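Local coordinates for protein protoporphyrinogen oxidase (Exiguobacterium sibiricum, PDB 3LOV) that binds FAD and probably catalyses the oxygen-dependent oxidation of coproporphyrinogen III to coproporphyrin III in heme b biosynthesis, at residues Gly151-Pro156 with Gly199-Gly204; Leu258-Ser261 with Arg266-Leu269; Thr328-Asn333 with Tyr338-Cys343. All blocks are in the same frame, centred on the assembly; numbering follows the deposited sequence.

Interaction 1 of 3, residues Gly151-Pro156 with Gly199-Gly204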
loop_
_atom_site.group_PDB
_atom_site.type_symbol
_atom_site.label_atom_id
_atom_site.label_comp_id
_atom_site.label_asym_id
_atom_site.label_seq_id
_atom_site.Cartn_x
_atom_site.Cartn_y
_atom_site.Cartn_z
ATOM N N GLY A 151 -18.250 4.394 3.100
ATOM C CA GLY A 151 -19.194 3.842 4.043
ATOM C C GLY A 151 -20.496 4.619 4.058
ATOM O O GLY A 151 -21.566 4.050 4.264
ATOM N N GLU A 152 -20.398 5.923 3.892
ATOM C CA GLU A 152 -21.578 6.734 3.725
ATOM C C GLU A 152 -22.262 6.425 2.380
ATOM O O GLU A 152 -23.471 6.422 2.311
ATOM C CB GLU A 152 -21.194 8.198 3.798
ATOM C CG GLU A 152 -22.311 9.173 3.930
ATOM C CD GLU A 152 -21.795 10.605 4.216
ATOM O OE1 GLU A 152 -20.842 10.752 4.996
ATOM O OE2 GLU A 152 -22.360 11.569 3.667
ATOM N N TYR A 153 -21.489 6.164 1.326
ATOM C CA TYR A 153 -22.062 5.821 0.044
ATOM C C TYR A 153 -22.679 4.457 0.090
ATOM O O TYR A 153 -23.789 4.265 -0.384
ATOM C CB TYR A 153 -20.983 5.842 -1.037
ATOM C CG TYR A 153 -21.397 5.271 -2.359
ATOM C CD1 TYR A 153 -22.342 5.883 -3.127
ATOM C CD2 TYR A 153 -20.783 4.140 -2.865
ATOM C CE1 TYR A 153 -22.707 5.375 -4.383
ATOM C CE2 TYR A 153 -21.127 3.635 -4.079
ATOM C CZ TYR A 153 -22.097 4.253 -4.838
ATOM O OH TYR A 153 -22.423 3.719 -6.055
ATOM N N LEU A 154 -21.943 3.487 0.610
ATOM C CA LEU A 154 -22.370 2.104 0.592
ATOM C C LEU A 154 -23.468 1.703 1.607
ATOM O O LEU A 154 -24.332 0.884 1.281
ATOM C CB LEU A 154 -21.151 1.161 0.739
ATOM C CG LEU A 154 -20.132 1.051 -0.404
ATOM C CD1 LEU A 154 -19.040 0.084 -0.014
ATOM C CD2 LEU A 154 -20.791 0.596 -1.721
ATOM N N ARG A 155 -23.442 2.243 2.837
ATOM C CA ARG A 155 -24.329 1.757 3.876
ATOM C C ARG A 155 -25.825 1.933 3.533
ATOM O O ARG A 155 -26.622 1.025 3.741
ATOM C CB ARG A 155 -24.006 2.375 5.259
ATOM C CG ARG A 155 -22.766 1.748 5.920
ATOM C CD ARG A 155 -22.302 2.549 7.097
ATOM N NE ARG A 155 -21.072 2.026 7.670
ATOM C CZ ARG A 155 -20.987 1.039 8.554
ATOM N NH1 ARG A 155 -22.063 0.409 9.013
ATOM N NH2 ARG A 155 -19.794 0.652 8.949
ATOM N N PRO A 156 -26.213 3.096 3.017
ATOM C CA PRO A 156 -27.636 3.207 2.649
ATOM C C PRO A 156 -28.091 2.279 1.498
ATOM O O PRO A 156 -29.283 1.992 1.380
ATOM C CB PRO A 156 -27.803 4.690 2.244
ATOM C CG PRO A 156 -26.497 5.382 2.641
ATOM C CD PRO A 156 -25.454 4.353 2.843
ATOM N N GLY A 199 -28.606 2.700 -13.495
ATOM C CA GLY A 199 -29.711 3.210 -12.638
ATOM C C GLY A 199 -29.847 2.628 -11.214
ATOM O O GLY A 199 -30.640 3.110 -10.416
ATOM N N SER A 200 -29.087 1.598 -10.886
ATOM C CA SER A 200 -29.060 1.072 -9.517
ATOM C C SER A 200 -27.689 0.462 -9.256
ATOM O O SER A 200 -27.034 0.027 -10.201
ATOM C CB SER A 200 -30.186 0.014 -9.336
ATOM O OG SER A 200 -29.918 -1.174 -10.057
ATOM N N LEU A 201 -27.257 0.395 -7.987
ATOM C CA LEU A 201 -25.957 -0.184 -7.665
ATOM C C LEU A 201 -25.807 -1.652 -8.057
ATOM O O LEU A 201 -24.758 -2.059 -8.609
ATOM C CB LEU A 201 -25.620 0.001 -6.171
ATOM C CG LEU A 201 -24.234 -0.589 -5.799
ATOM C CD1 LEU A 201 -23.122 0.030 -6.635
ATOM C CD2 LEU A 201 -23.927 -0.408 -4.300
ATOM N N PHE A 202 -26.831 -2.457 -7.752
ATOM C CA PHE A 202 -26.872 -3.877 -8.130
ATOM C C PHE A 202 -26.674 -4.100 -9.644
ATOM O O PHE A 202 -25.876 -4.930 -10.052
ATOM C CB PHE A 202 -28.218 -4.439 -7.697
ATOM C CG PHE A 202 -28.456 -5.877 -8.057
ATOM C CD1 PHE A 202 -27.677 -6.884 -7.511
ATOM C CD2 PHE A 202 -29.526 -6.233 -8.872
ATOM C CE1 PHE A 202 -27.935 -8.219 -7.800
ATOM C CE2 PHE A 202 -29.799 -7.571 -9.163
ATOM C CZ PHE A 202 -29.002 -8.564 -8.632
ATOM N N GLU A 203 -27.369 -3.333 -10.473
ATOM C CA GLU A 203 -27.203 -3.472 -11.937
ATOM C C GLU A 203 -25.916 -2.809 -12.438
ATOM O O GLU A 203 -25.374 -3.180 -13.483
ATOM C CB GLU A 203 -28.420 -2.929 -12.677
ATOM C CG GLU A 203 -29.737 -3.732 -12.423
ATOM C CD GLU A 203 -29.819 -5.129 -13.050
ATOM O OE1 GLU A 203 -28.892 -5.552 -13.766
ATOM O OE2 GLU A 203 -30.856 -5.811 -12.829
ATOM N N GLY A 204 -25.403 -1.856 -11.683
ATOM C CA GLY A 204 -24.099 -1.291 -12.000
ATOM C C GLY A 204 -22.992 -2.310 -11.807
ATOM O O GLY A 204 -22.123 -2.466 -12.671
#

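Interaction 2 of 3, residues Leu258-Ser261 with Arg266-Leu269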
loop_
_atom_site.group_PDB
_atom_site.type_symbol
_atom_site.label_atom_id
_atom_site.label_comp_id
_atom_site.label_asym_id
_atom_site.label_seq_id
_atom_site.Cartn_x
_atom_site.Cartn_y
_atom_site.Cartn_z
ATOM N N LEU A 258 18.999 16.794 7.944
ATOM C CA LEU A 258 18.724 17.282 9.300
ATOM C C LEU A 258 18.090 18.662 9.331
ATOM O O LEU A 258 17.456 19.014 10.314
ATOM C CB LEU A 258 20.033 17.337 10.077
ATOM C CG LEU A 258 20.781 16.027 10.260
ATOM C CD1 LEU A 258 22.103 16.236 11.014
ATOM C CD2 LEU A 258 19.907 15.022 10.988
ATOM N N ALA A 259 18.261 19.455 8.275
ATOM C CA ALA A 259 17.763 20.839 8.260
ATOM C C ALA A 259 17.924 21.419 6.884
ATOM O O ALA A 259 18.817 21.012 6.134
ATOM C CB ALA A 259 18.511 21.714 9.263
ATOM N N ILE A 260 17.051 22.363 6.550
ATOM C CA ILE A 260 17.118 23.113 5.275
ATOM C C ILE A 260 17.246 24.628 5.580
ATOM O O ILE A 260 16.446 25.187 6.313
ATOM C CB ILE A 260 15.860 22.831 4.408
ATOM C CG1 ILE A 260 15.764 21.321 4.054
ATOM C CG2 ILE A 260 15.848 23.668 3.104
ATOM C CD1 ILE A 260 14.531 20.950 3.235
ATOM N N SER A 261 18.254 25.292 5.032
ATOM C CA SER A 261 18.415 26.760 5.221
ATOM C C SER A 261 18.574 27.464 3.912
ATOM O O SER A 261 19.045 26.888 2.935
ATOM C CB SER A 261 19.649 27.035 6.038
ATOM O OG SER A 261 19.653 26.245 7.202
ATOM N N ARG A 266 19.256 29.577 -3.233
ATOM C CA ARG A 266 19.574 28.159 -3.214
ATOM C C ARG A 266 19.319 27.674 -1.785
ATOM O O ARG A 266 18.850 28.423 -0.936
ATOM C CB ARG A 266 21.053 27.936 -3.639
ATOM C CG ARG A 266 21.545 28.679 -4.929
ATOM C CD ARG A 266 23.009 28.307 -5.322
ATOM N NE ARG A 266 23.122 26.884 -5.679
ATOM C CZ ARG A 266 24.167 26.082 -5.440
ATOM N NH1 ARG A 266 25.284 26.518 -4.866
ATOM N NH2 ARG A 266 24.089 24.805 -5.801
ATOM N N TYR A 267 19.666 26.431 -1.498
ATOM C CA TYR A 267 19.468 25.895 -0.166
ATOM C C TYR A 267 20.726 25.226 0.313
ATOM O O TYR A 267 21.472 24.628 -0.473
ATOM C CB TYR A 267 18.290 24.887 -0.195
ATOM C CG TYR A 267 16.996 25.557 -0.554
ATOM C CD1 TYR A 267 16.293 26.276 0.390
ATOM C CD2 TYR A 267 16.474 25.477 -1.849
ATOM C CE1 TYR A 267 15.106 26.938 0.050
ATOM C CE2 TYR A 267 15.300 26.112 -2.179
ATOM C CZ TYR A 267 14.614 26.844 -1.216
ATOM O OH TYR A 267 13.428 27.480 -1.541
ATOM N N ARG A 268 20.938 25.320 1.613
ATOM C CA ARG A 268 21.993 24.634 2.264
ATOM C C ARG A 268 21.333 23.516 3.046
ATOM O O ARG A 268 20.485 23.790 3.905
ATOM C CB ARG A 268 22.734 25.580 3.203
ATOM C CG ARG A 268 23.789 24.914 4.030
ATOM C CD ARG A 268 24.646 25.959 4.763
ATOM N NE ARG A 268 25.430 25.332 5.822
ATOM C CZ ARG A 268 26.571 25.813 6.336
ATOM N NH1 ARG A 268 27.118 26.941 5.897
ATOM N NH2 ARG A 268 27.176 25.152 7.300
ATOM N N LEU A 269 21.724 22.272 2.755
ATOM C CA LEU A 269 21.100 21.089 3.374
ATOM C C LEU A 269 22.048 20.513 4.402
ATOM O O LEU A 269 23.160 20.100 4.076
ATOM C CB LEU A 269 20.724 20.057 2.313
ATOM C CG LEU A 269 19.382 20.190 1.579
ATOM C CD1 LEU A 269 19.051 21.560 1.083
ATOM C CD2 LEU A 269 19.382 19.215 0.396
HETATM O O HOH W 1 20.813 23.720 6.762
#

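Interaction 3 of 3, residues Thr328-Asn333 with Tyr338-Cys343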
loop_
_atom_site.group_PDB
_atom_site.type_symbol
_atom_site.label_atom_id
_atom_site.label_comp_id
_atom_site.label_asym_id
_atom_site.label_seq_id
_atom_site.Cartn_x
_atom_site.Cartn_y
_atom_site.Cartn_z
ATOM N N THR A 328 -5.372 -19.254 -0.653
ATOM C CA THR A 328 -4.236 -18.312 -0.668
ATOM C C THR A 328 -4.104 -17.532 0.638
ATOM O O THR A 328 -2.988 -17.164 0.991
ATOM C CB THR A 328 -4.291 -17.345 -1.825
ATOM O OG1 THR A 328 -5.614 -16.790 -1.903
ATOM C CG2 THR A 328 -3.907 -18.076 -3.146
ATOM N N GLY A 329 -5.229 -17.251 1.318
ATOM C CA GLY A 329 -5.192 -16.671 2.655
ATOM C C GLY A 329 -6.521 -16.135 3.148
ATOM O O GLY A 329 -7.574 -16.435 2.588
ATOM N N PHE A 330 -6.471 -15.350 4.219
ATOM C CA PHE A 330 -7.683 -14.790 4.820
ATOM C C PHE A 330 -7.464 -13.382 5.382
ATOM O O PHE A 330 -6.338 -13.041 5.760
ATOM C CB PHE A 330 -8.251 -15.734 5.905
ATOM C CG PHE A 330 -7.330 -15.969 7.089
ATOM C CD1 PHE A 330 -7.326 -15.097 8.176
ATOM C CD2 PHE A 330 -6.501 -17.097 7.144
ATOM C CE1 PHE A 330 -6.483 -15.302 9.250
ATOM C CE2 PHE A 330 -5.659 -17.317 8.235
ATOM C CZ PHE A 330 -5.662 -16.421 9.293
ATOM N N VAL A 331 -8.544 -12.591 5.415
ATOM C CA VAL A 331 -8.603 -11.298 6.119
ATOM C C VAL A 331 -9.464 -11.457 7.398
ATOM O O VAL A 331 -10.361 -12.311 7.441
ATOM C CB VAL A 331 -9.170 -10.205 5.196
ATOM C CG1 VAL A 331 -8.202 -9.909 4.054
ATOM C CG2 VAL A 331 -10.529 -10.630 4.622
ATOM N N VAL A 332 -9.157 -10.695 8.452
ATOM C CA VAL A 332 -9.838 -10.833 9.737
ATOM C C VAL A 332 -10.759 -9.645 10.040
ATOM O O VAL A 332 -10.371 -8.467 9.947
ATOM C CB VAL A 332 -8.831 -10.985 10.901
ATOM C CG1 VAL A 332 -9.553 -11.272 12.279
ATOM C CG2 VAL A 332 -7.807 -12.061 10.554
ATOM N N ASN A 333 -11.983 -9.958 10.450
ATOM C CA ASN A 333 -12.885 -8.923 10.932
ATOM C C ASN A 333 -12.287 -8.338 12.227
ATOM O O ASN A 333 -11.864 -9.078 13.118
ATOM C CB ASN A 333 -14.278 -9.477 11.163
ATOM C CG ASN A 333 -15.280 -8.398 11.548
ATOM O OD1 ASN A 333 -15.008 -7.543 12.403
ATOM N ND2 ASN A 333 -16.445 -8.429 10.917
ATOM N N TYR A 338 -8.559 -11.645 17.797
ATOM C CA TYR A 338 -7.262 -12.000 17.213
ATOM C C TYR A 338 -6.371 -10.782 17.124
ATOM O O TYR A 338 -6.850 -9.678 16.990
ATOM C CB TYR A 338 -7.429 -12.588 15.801
ATOM C CG TYR A 338 -8.286 -13.807 15.764
ATOM C CD1 TYR A 338 -7.750 -15.049 16.092
ATOM C CD2 TYR A 338 -9.616 -13.733 15.434
ATOM C CE1 TYR A 338 -8.516 -16.192 16.081
ATOM C CE2 TYR A 338 -10.407 -14.873 15.427
ATOM C CZ TYR A 338 -9.843 -16.106 15.749
ATOM O OH TYR A 338 -10.599 -17.260 15.754
ATOM N N SER A 339 -5.074 -11.007 17.210
ATOM C CA SER A 339 -4.084 -9.987 16.956
ATOM C C SER A 339 -3.822 -9.793 15.470
ATOM O O SER A 339 -3.590 -8.669 15.041
ATOM C CB SER A 339 -2.783 -10.368 17.662
ATOM O OG SER A 339 -2.992 -10.483 19.064
ATOM N N ILE A 340 -3.875 -10.856 14.666
ATOM C CA ILE A 340 -3.609 -10.718 13.241
ATOM C C ILE A 340 -4.781 -10.138 12.432
ATOM O O ILE A 340 -5.941 -10.480 12.661
ATOM C CB ILE A 340 -3.089 -12.024 12.597
ATOM C CG1 ILE A 340 -4.143 -13.133 12.530
ATOM C CG2 ILE A 340 -1.897 -12.533 13.349
ATOM C CD1 ILE A 340 -3.548 -14.486 11.966
ATOM N N THR A 341 -4.467 -9.257 11.480
ATOM C CA THR A 341 -5.482 -8.663 10.617
ATOM C C THR A 341 -5.643 -9.422 9.299
ATOM O O THR A 341 -6.663 -9.270 8.608
ATOM C CB THR A 341 -5.102 -7.231 10.278
ATOM O OG1 THR A 341 -3.999 -7.261 9.377
ATOM C CG2 THR A 341 -4.686 -6.425 11.596
ATOM N N ALA A 342 -4.634 -10.213 8.935
ATOM C CA ALA A 342 -4.652 -11.016 7.704
ATOM C C ALA A 342 -3.522 -12.010 7.777
ATOM O O ALA A 342 -2.608 -11.841 8.578
ATOM C CB ALA A 342 -4.509 -10.130 6.428
ATOM N N CYS A 343 -3.611 -13.070 6.988
ATOM C CA CYS A 343 -2.530 -14.045 6.834
ATOM C C CYS A 343 -2.543 -14.601 5.422
ATOM O O CYS A 343 -3.617 -14.821 4.854
ATOM C CB CYS A 343 -2.667 -15.209 7.786
ATOM S SG CYS A 343 -1.245 -16.357 7.739
#

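Interaction 1 of 3, residues Gly151-Pro156 with Gly199-Gly204
Leu201 is met from helix 150-158 by two side chains, Tyr153 and Leu154, and each takes one of its methyl branches. The contact is small, burying 95 Å² in all, yet its three participants are buried, and they illustrate how side chains alone can bridge two helices whose backbones stay well apart: the nearest CA atoms, those of Leu154 and Leu201, are 9.3 Å from each other. It is plain helix-to-helix side-chain packing, away from the FAD-binding residues.

The apolar part is a meeting of methyl groups. Leu154 CD2 lies 4.2 Å from Leu201 CD2, a loose van der Waals contact in which the two side chains stand roughly at right angles. Leu201 sends its CB toward the other helix, and having CG trans to the backbone N (chi1 -179°) carries the forked end on toward Tyr153 and Leu154.

The second branch meets a polar tip. Tyr153 reaches across with its ring pointing OH-first and at a slant to the leucine, until OH is 3.8 Å from Leu201 CD1. The swing of CG opposite the backbone N (chi1 170°) lets the phenol span the distance. This touch is van der Waals in kind; the hydroxyl has its polar partner in Glu195, whose OE1 it meets in a hydrogen bond, so the end of the ring is tied down beside the leucine.

At the start of the second helix Ser200 holds the N-cap position, its OG accepting a weak bond from Glu203 N at 3.4 Å. Just before it, Gly199 adopts positive phi where the chain leaves helix 189-198.

Around this contact, Tyr153 also packs on Phe191 and Val192 of helix 189-198, while Leu154 rests on Val163 and Ile167 of helix 160-172, so helix 150-158 lies among helices 160-172, 189-198 and 201-207, touching the last through Leu201.

Interaction 2 of 3, residues Leu258-Ser261 with Arg266-Leu269
Ala259 begins the contact through its carbonyl: the O atom lies 3.6 Å from Leu269 CA in a CA-H...O contact. A water donates to this same oxygen, but only weakly, and more firmly to Arg268 O.

Ile260 comes next, facing Leu269 as a non-hydrogen-bonded antiparallel pair. Its CG2 does the touching on this face, lying 3.8 Å from Tyr267 CD1 at an oblique angle to the ring and 4.3 Å from Leu269 CD1. Chi1 of -61° places that methyl trans to the backbone N, and it is the branch that serves both neighbours. The tyrosine hydroxyl itself is bonded to Pro433 O.

Ser261 then closes a hydrogen-bonded pair with Arg268. Its N donates to Arg268 O at 2.9 Å, and its O receives Arg268 N at 2.8 Å with a nearly straight N-H...O angle of 171°. The same carbonyl oxygen sits at the edge of the Tyr267 ring and 3.3 Å from Tyr267 CA. On the face shared with the Arg268 side chain, Ser261 OG is 2.8 Å from the water, which thus links the serine hydroxyl to the arginine carbonyl.

Such alternation marks antiparallel pairing, and the short connection between strands 259-263 and 266-270 makes it a beta hairpin, which strand 276-278 extends, next to 266-270, into a three-stranded sheet.

Interaction 3 of 3, residues Thr328-Asn333 with Tyr338-Cys343
A beta hairpin, strands 329-332 and 340-345, brings Phe330 against Cys343 and Ile340 within the larger mixed sheet of the protein. Phe330 and Cys343 form a hydrogen-bonded antiparallel pair: Phe330 N donates to Cys343 O, and Cys343 N returns a bond to Phe330 O, both at 3.0 Å. A third bond runs from Val332 N to Thr341 O, at 2.9 Å; here the donor stands 47° above the carbonyl plane, consistent with the corner that the chain turns at Thr341.

The side chain of Phe330 folds back over the partner strand. Its CG sits between the backbone N and carbonyl carbon (chi1 62°), which lays the ring above Cys343, with CB over one face in a CH-pi contact, 4.0 Å from the ring centroid. The sulfur lies farther out and oblique to the ring. Ile340 approaches differently, its CD1 meeting the ring edge 3.9 Å from CZ, with the two side chains roughly perpendicular.

Val332 points into the bend of the partner segment. CG2 rests 3.2 Å from Ile340 O, a close approach of a methyl to a carbonyl oxygen, while CG1 touches Tyr338 CD2 at 4.0 Å, oblique to the phenol.

Beyond the hairpin, Phe330 and Tyr338 both pack on Ile391 of helix 377-392 and on Leu93 of strand 90-94. The reciprocal backbone bonds of Phe330 and Cys343 are those of an antiparallel hairpin; strand 90-94 runs parallel to 329-332 on its other side, making the sheet a mixed one.

The three contacts follow one another in series along the chain and none touches another. Interaction 2 is the remote one, its centre about 50 Å from that of interaction 1 and about 44 Å from that of interaction 3, across the centre of the chain from both. Interactions 1 and 3 are closer neighbours, with nearest atoms about 10 Å apart. Both hairpins come near FAD: the side chains of Leu269 (interaction 2) and Thr341 (interaction 3) are each about 9 Å from the cofactor. Leu269 is also about 4 Å, side chain to side chain, from the FAD-binding Leu257. Interaction 1, between helices, lies away from the known binding residues.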